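Local coordinates for extracellular solute-binding protein, family 5 (Chelativorans sp., PDB 6WM6) that binds EDTA and related aminopolycarboxylates in the periplasm, probably as the substrate-capturing component of an ABC transporter, at residues Q299-A304 against L543-N548; E34-T38 against Q88-T92. Numbering follows the deposited sequence.

Contact 1 (Q299-A304 against L543-N548); sequences QMNPSA and LRDNPN. With EDO (1,2-ethanediol), chain E.
Segments 299-304 and 543-548 run the same way, their end-to-end directions 22° apart. CA atoms pair as Gln-299 with Asp-545 (6.5 Å), Ser-303 with Pro-547 (4.8 Å) and Ala-304 with Asn-548 (4.9 Å). The first is extended until it turns a corner at Ala-304; the second makes an inverse gamma turn centred on Pro-547, closed by Asn-548 N to Asn-546 O (2.8 Å). One direct backbone bond joins them, Ala-304 N to Pro-547 O (3.0 Å), and a bound 1,2-ethanediol gives that oxygen a second donor, its O2 at 2.7 Å. Farther back, the Gln-299 carboxamide (chi1 m, chi2 t) pairs with the opposite backbone as a neighbouring peptide would: OE1 accepts from Asp-545 N (2.9 Å), NE2 donates to Leu-543 O (3.3 Å). Asn-301 ND2 donates to Asp-545 OD2 (2.8 Å), and Asn-301 CB rests on Pro-547 CB (4.1 Å). Tyr-276 and Thr-532 also bind the Asp-545 carboxylate, while Gln-299, Asn-301 and Ser-303 hydrogen-bond through their backbones to strand 524-537.

Contact 2 (E34-T38 against Q88-T92); sequences ELITT and QPDFT
This is a small van der Waals contact between two tight turns, its centre about 17 Å from the centre of the chain: segment 34-38 lies in the loop before strand 49-54, while the loop 88-92 connects strands 85-87 and 93-95. In the first turn Thr-38 N bonds Leu-35 O (2.9 Å) and Leu-35 N bonds Thr-38 OG1 (2.9 Å), which puts Ile-36 and Thr-37 at its tip. The second is a type I turn, Phe-91 N to Gln-88 O (2.8 Å), with Pro-89 as its first corner. Phe-91 then takes left-handed angles (72/19) and Gln-88 N reaches Thr-92 O (2.9 Å), the pattern of a 3:5 beta hairpin with a G1-type bulge. Asp-90 OD1 adds an Asx turn, accepting from Thr-92 N (3.3 Å) and Thr-92 OG1 (2.7 Å). Thr-37 and Pro-89 are in register, CA atoms 5.4 Å apart. Pro-89 CB meets Ile-36 O (3.4 Å) and Ile-36 CG1 (3.9 Å), Ile-36 CG2 touches Asp-90 CB (3.9 Å), and Thr-37, chi1 p, lays CG2 3.7 Å from Asp-90 CG.

How the contacts relate
Contacts 1 and 2 lie side by side, centres about 9 Å apart, and share no segment. Both are partly buried, but contact 1 is nearer the middle of the chain and buries 335 Å² against 192 Å². Four hydrogen bonds cross it where 299-304, bonded to strand 524-537 of the large sheet, meets the loop 543-548; several of its polar side chains have further partners outside. In contact 2 each turn spends its hydrogen bonds mainly on itself, and the two meet by van der Waals packing. The contacts touch at two places: Asn-546 and Asn-548 sit against the Gln-88–Pro-89 corner, with Asn-546 OD1 2.9 Å from Pro-89 N in packing contact, while Ile-36 CD1 lies 3.4 Å from Asn-301 OD1.

Contact 1 (Q299-A304 against L543-N548)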
loop_
_atom_site.group_PDB
_atom_site.type_symbol
_atom_site.label_atom_id
_atom_site.label_comp_id
_atom_site.label_asym_id
_atom_site.label_seq_id
_atom_site.Cartn_x
_atom_site.Cartn_y
_atom_site.Cartn_z
ATOM N N GLN A 299 -18.820 1.211 -2.962
ATOM C CA GLN A 299 -18.220 -0.098 -2.700
ATOM C C GLN A 299 -17.223 0.095 -1.567
ATOM O O GLN A 299 -16.488 1.092 -1.535
ATOM C CB GLN A 299 -17.492 -0.626 -3.917
ATOM C CG GLN A 299 -18.367 -0.882 -5.135
ATOM C CD GLN A 299 -17.562 -1.127 -6.381
ATOM O OE1 GLN A 299 -16.504 -1.749 -6.348
ATOM N NE2 GLN A 299 -18.044 -0.631 -7.529
ATOM N N MET A 300 -17.179 -0.852 -0.622
ATOM C CA MET A 300 -16.246 -0.826 0.479
ATOM C C MET A 300 -15.753 -2.240 0.756
ATOM O O MET A 300 -16.560 -3.177 0.762
ATOM C CB MET A 300 -16.930 -0.315 1.744
ATOM C CG MET A 300 -17.461 1.090 1.625
ATOM S SD MET A 300 -18.215 1.685 3.141
ATOM C CE MET A 300 -16.845 1.655 4.252
ATOM N N ASN A 301 -14.455 -2.376 1.019
ATOM C CA ASN A 301 -13.837 -3.677 1.245
ATOM C C ASN A 301 -12.708 -3.521 2.259
ATOM O O ASN A 301 -12.182 -2.416 2.459
ATOM C CB ASN A 301 -13.270 -4.249 -0.063
ATOM C CG ASN A 301 -14.336 -4.542 -1.071
ATOM O OD1 ASN A 301 -15.099 -5.499 -0.952
ATOM N ND2 ASN A 301 -14.417 -3.689 -2.081
ATOM N N PRO A 302 -12.252 -4.619 2.866
ATOM C CA PRO A 302 -11.034 -4.523 3.680
ATOM C C PRO A 302 -9.824 -4.184 2.824
ATOM O O PRO A 302 -9.551 -4.852 1.823
ATOM C CB PRO A 302 -10.899 -5.924 4.320
ATOM C CG PRO A 302 -12.232 -6.538 4.177
ATOM C CD PRO A 302 -12.911 -5.938 2.969
ATOM N N SER A 303 -9.097 -3.142 3.214
ATOM C CA SER A 303 -7.917 -2.634 2.516
ATOM C C SER A 303 -6.705 -3.519 2.799
ATOM O O SER A 303 -6.653 -4.264 3.783
ATOM C CB SER A 303 -7.577 -1.229 3.120
ATOM O OG SER A 303 -6.500 -0.578 2.476
ATOM N N ALA A 304 -5.705 -3.418 1.929
ATOM C CA ALA A 304 -4.378 -3.917 2.243
ATOM C C ALA A 304 -3.711 -3.082 3.331
ATOM O O ALA A 304 -2.674 -3.515 3.874
ATOM C CB ALA A 304 -3.499 -3.909 0.986
ATOM N N LEU A 543 -15.861 0.294 -13.196
ATOM C CA LEU A 543 -15.184 0.943 -12.085
ATOM C C LEU A 543 -15.460 0.129 -10.832
ATOM O O LEU A 543 -16.627 -0.015 -10.410
ATOM C CB LEU A 543 -15.716 2.373 -11.946
ATOM C CG LEU A 543 -15.239 3.130 -10.701
ATOM C CD1 LEU A 543 -13.743 3.351 -10.676
ATOM C CD2 LEU A 543 -16.001 4.461 -10.614
ATOM N N ARG A 544 -14.392 -0.377 -10.225
ATOM C CA ARG A 544 -14.588 -1.194 -9.046
ATOM C C ARG A 544 -13.433 -0.992 -8.095
ATOM O O ARG A 544 -12.328 -0.595 -8.471
ATOM C CB ARG A 544 -14.765 -2.671 -9.404
ATOM C CG ARG A 544 -13.500 -3.350 -9.976
ATOM C CD ARG A 544 -13.759 -4.809 -10.325
ATOM N NE ARG A 544 -14.747 -4.909 -11.391
ATOM C CZ ARG A 544 -14.487 -4.939 -12.683
ATOM N NH1 ARG A 544 -13.254 -4.861 -13.130
ATOM N NH2 ARG A 544 -15.492 -5.034 -13.546
ATOM N N ASP A 545 -13.693 -1.326 -6.847
ATOM C CA ASP A 545 -12.639 -1.271 -5.856
ATOM C C ASP A 545 -11.570 -2.303 -6.190
ATOM O O ASP A 545 -11.852 -3.394 -6.677
ATOM C CB ASP A 545 -13.192 -1.536 -4.461
ATOM C CG ASP A 545 -12.233 -1.167 -3.352
ATOM O OD1 ASP A 545 -11.260 -0.418 -3.592
ATOM O OD2 ASP A 545 -12.480 -1.656 -2.222
ATOM N N ASN A 546 -10.332 -1.943 -5.915
ATOM C CA ASN A 546 -9.175 -2.827 -6.048
ATOM C C ASN A 546 -8.433 -2.538 -4.763
ATOM O O ASN A 546 -7.642 -1.597 -4.705
ATOM C CB ASN A 546 -8.397 -2.465 -7.302
ATOM C CG ASN A 546 -7.299 -3.453 -7.618
ATOM O OD1 ASN A 546 -7.405 -4.629 -7.286
ATOM N ND2 ASN A 546 -6.242 -2.990 -8.273
ATOM N N PRO A 547 -8.759 -3.265 -3.662
ATOM C CA PRO A 547 -8.452 -2.780 -2.293
ATOM C C PRO A 547 -7.022 -3.086 -1.868
ATOM O O PRO A 547 -6.741 -3.764 -0.856
ATOM C CB PRO A 547 -9.498 -3.509 -1.433
ATOM C CG PRO A 547 -9.784 -4.760 -2.194
ATOM C CD PRO A 547 -9.730 -4.370 -3.663
ATOM N N ASN A 548 -6.094 -2.543 -2.626
ATOM C CA ASN A 548 -4.679 -2.784 -2.471
ATOM C C ASN A 548 -3.945 -1.542 -2.968
ATOM O O ASN A 548 -4.559 -0.561 -3.382
ATOM C CB ASN A 548 -4.255 -4.029 -3.219
ATOM C CG ASN A 548 -4.664 -3.982 -4.663
ATOM O OD1 ASN A 548 -4.197 -3.100 -5.409
ATOM N ND2 ASN A 548 -5.541 -4.878 -5.079
HETATM C C1 EDO E . -6.182 -8.345 0.462
HETATM O O1 EDO E . -7.426 -8.869 -0.016
HETATM C C2 EDO E . -6.323 -6.829 0.579
HETATM O O2 EDO E . -7.130 -6.422 -0.535
#

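Contact 2 (E34-T38 against Q88-T92)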
loop_
_atom_site.group_PDB
_atom_site.type_symbol
_atom_site.label_atom_id
_atom_site.label_comp_id
_atom_site.label_asym_id
_atom_site.label_seq_id
_atom_site.Cartn_x
_atom_site.Cartn_y
_atom_site.Cartn_z
ATOM N N GLU A 34 -22.098 -10.919 -8.446
ATOM C CA GLU A 34 -20.835 -10.248 -8.636
ATOM C C GLU A 34 -19.790 -10.787 -7.681
ATOM O O GLU A 34 -20.106 -11.097 -6.527
ATOM C CB GLU A 34 -20.996 -8.745 -8.377
ATOM C CG GLU A 34 -21.849 -8.070 -9.407
ATOM C CD GLU A 34 -22.071 -6.601 -9.104
ATOM O OE1 GLU A 34 -22.258 -6.261 -7.910
ATOM O OE2 GLU A 34 -22.048 -5.805 -10.056
ATOM N N LEU A 35 -18.598 -10.997 -8.184
ATOM C CA LEU A 35 -17.413 -11.334 -7.409
ATOM C C LEU A 35 -16.587 -10.072 -7.238
ATOM O O LEU A 35 -16.816 -9.076 -7.920
ATOM C CB LEU A 35 -16.563 -12.383 -8.116
ATOM C CG LEU A 35 -17.026 -13.854 -8.063
ATOM C CD1 LEU A 35 -18.457 -14.020 -8.470
ATOM C CD2 LEU A 35 -16.089 -14.674 -8.956
ATOM N N ILE A 36 -15.583 -10.124 -6.362
ATOM C CA ILE A 36 -14.767 -8.922 -6.148
ATOM C C ILE A 36 -14.105 -8.467 -7.432
ATOM O O ILE A 36 -13.875 -7.280 -7.628
ATOM C CB ILE A 36 -13.771 -9.195 -4.995
ATOM C CG1 ILE A 36 -13.173 -7.870 -4.499
ATOM C CG2 ILE A 36 -12.672 -10.154 -5.410
ATOM C CD1 ILE A 36 -14.094 -7.001 -3.792
ATOM N N THR A 37 -13.835 -9.388 -8.349
ATOM C CA THR A 37 -13.196 -9.073 -9.612
ATOM C C THR A 37 -14.179 -8.674 -10.709
ATOM O O THR A 37 -13.718 -8.198 -11.775
ATOM C CB THR A 37 -12.428 -10.321 -10.091
ATOM O OG1 THR A 37 -13.332 -11.417 -10.086
ATOM C CG2 THR A 37 -11.236 -10.607 -9.187
ATOM N N THR A 38 -15.489 -8.816 -10.505
ATOM C CA THR A 38 -16.481 -8.518 -11.535
ATOM C C THR A 38 -17.539 -7.506 -11.090
ATOM O O THR A 38 -18.472 -7.237 -11.870
ATOM C CB THR A 38 -17.176 -9.791 -12.049
ATOM O OG1 THR A 38 -17.861 -10.416 -10.967
ATOM C CG2 THR A 38 -16.161 -10.748 -12.649
ATOM N N GLN A 88 -4.850 -7.469 -8.902
ATOM C CA GLN A 88 -6.282 -7.548 -9.145
ATOM C C GLN A 88 -7.054 -7.469 -7.837
ATOM O O GLN A 88 -6.486 -7.613 -6.747
ATOM C CB GLN A 88 -6.620 -8.888 -9.823
ATOM C CG GLN A 88 -5.828 -9.178 -11.088
ATOM C CD GLN A 88 -6.118 -8.176 -12.161
ATOM O OE1 GLN A 88 -7.259 -8.109 -12.667
ATOM N NE2 GLN A 88 -5.140 -7.370 -12.516
ATOM N N PRO A 89 -8.378 -7.310 -7.904
ATOM C CA PRO A 89 -9.132 -7.102 -6.657
ATOM C C PRO A 89 -9.095 -8.270 -5.707
ATOM O O PRO A 89 -9.280 -8.049 -4.496
ATOM C CB PRO A 89 -10.556 -6.767 -7.145
ATOM C CG PRO A 89 -10.314 -6.062 -8.456
ATOM C CD PRO A 89 -9.137 -6.812 -9.083
ATOM N N ASP A 90 -8.891 -9.494 -6.206
ATOM C CA ASP A 90 -8.740 -10.665 -5.342
ATOM C C ASP A 90 -7.313 -10.832 -4.828
ATOM O O ASP A 90 -7.013 -11.862 -4.216
ATOM C CB ASP A 90 -9.226 -11.920 -6.076
ATOM C CG ASP A 90 -8.463 -12.203 -7.351
ATOM O OD1 ASP A 90 -7.504 -11.501 -7.686
ATOM O OD2 ASP A 90 -8.841 -13.202 -8.038
ATOM N N PHE A 91 -6.453 -9.837 -5.028
ATOM C CA PHE A 91 -5.074 -9.770 -4.524
ATOM C C PHE A 91 -4.140 -10.727 -5.260
ATOM O O PHE A 91 -3.048 -11.031 -4.767
ATOM C CB PHE A 91 -4.992 -9.938 -3.004
ATOM C CG PHE A 91 -3.899 -9.120 -2.337
ATOM C CD1 PHE A 91 -3.585 -7.832 -2.733
ATOM C CD2 PHE A 91 -3.225 -9.641 -1.265
ATOM C CE1 PHE A 91 -2.601 -7.085 -2.065
ATOM C CE2 PHE A 91 -2.244 -8.898 -0.603
ATOM C CZ PHE A 91 -1.944 -7.642 -1.003
ATOM N N THR A 92 -4.515 -11.182 -6.447
ATOM C CA THR A 92 -3.647 -11.965 -7.311
ATOM C C THR A 92 -2.961 -11.043 -8.313
ATOM O O THR A 92 -3.382 -9.908 -8.550
ATOM C CB THR A 92 -4.405 -13.057 -8.057
ATOM O OG1 THR A 92 -5.351 -12.500 -8.959
ATOM C CG2 THR A 92 -5.130 -13.992 -7.078
#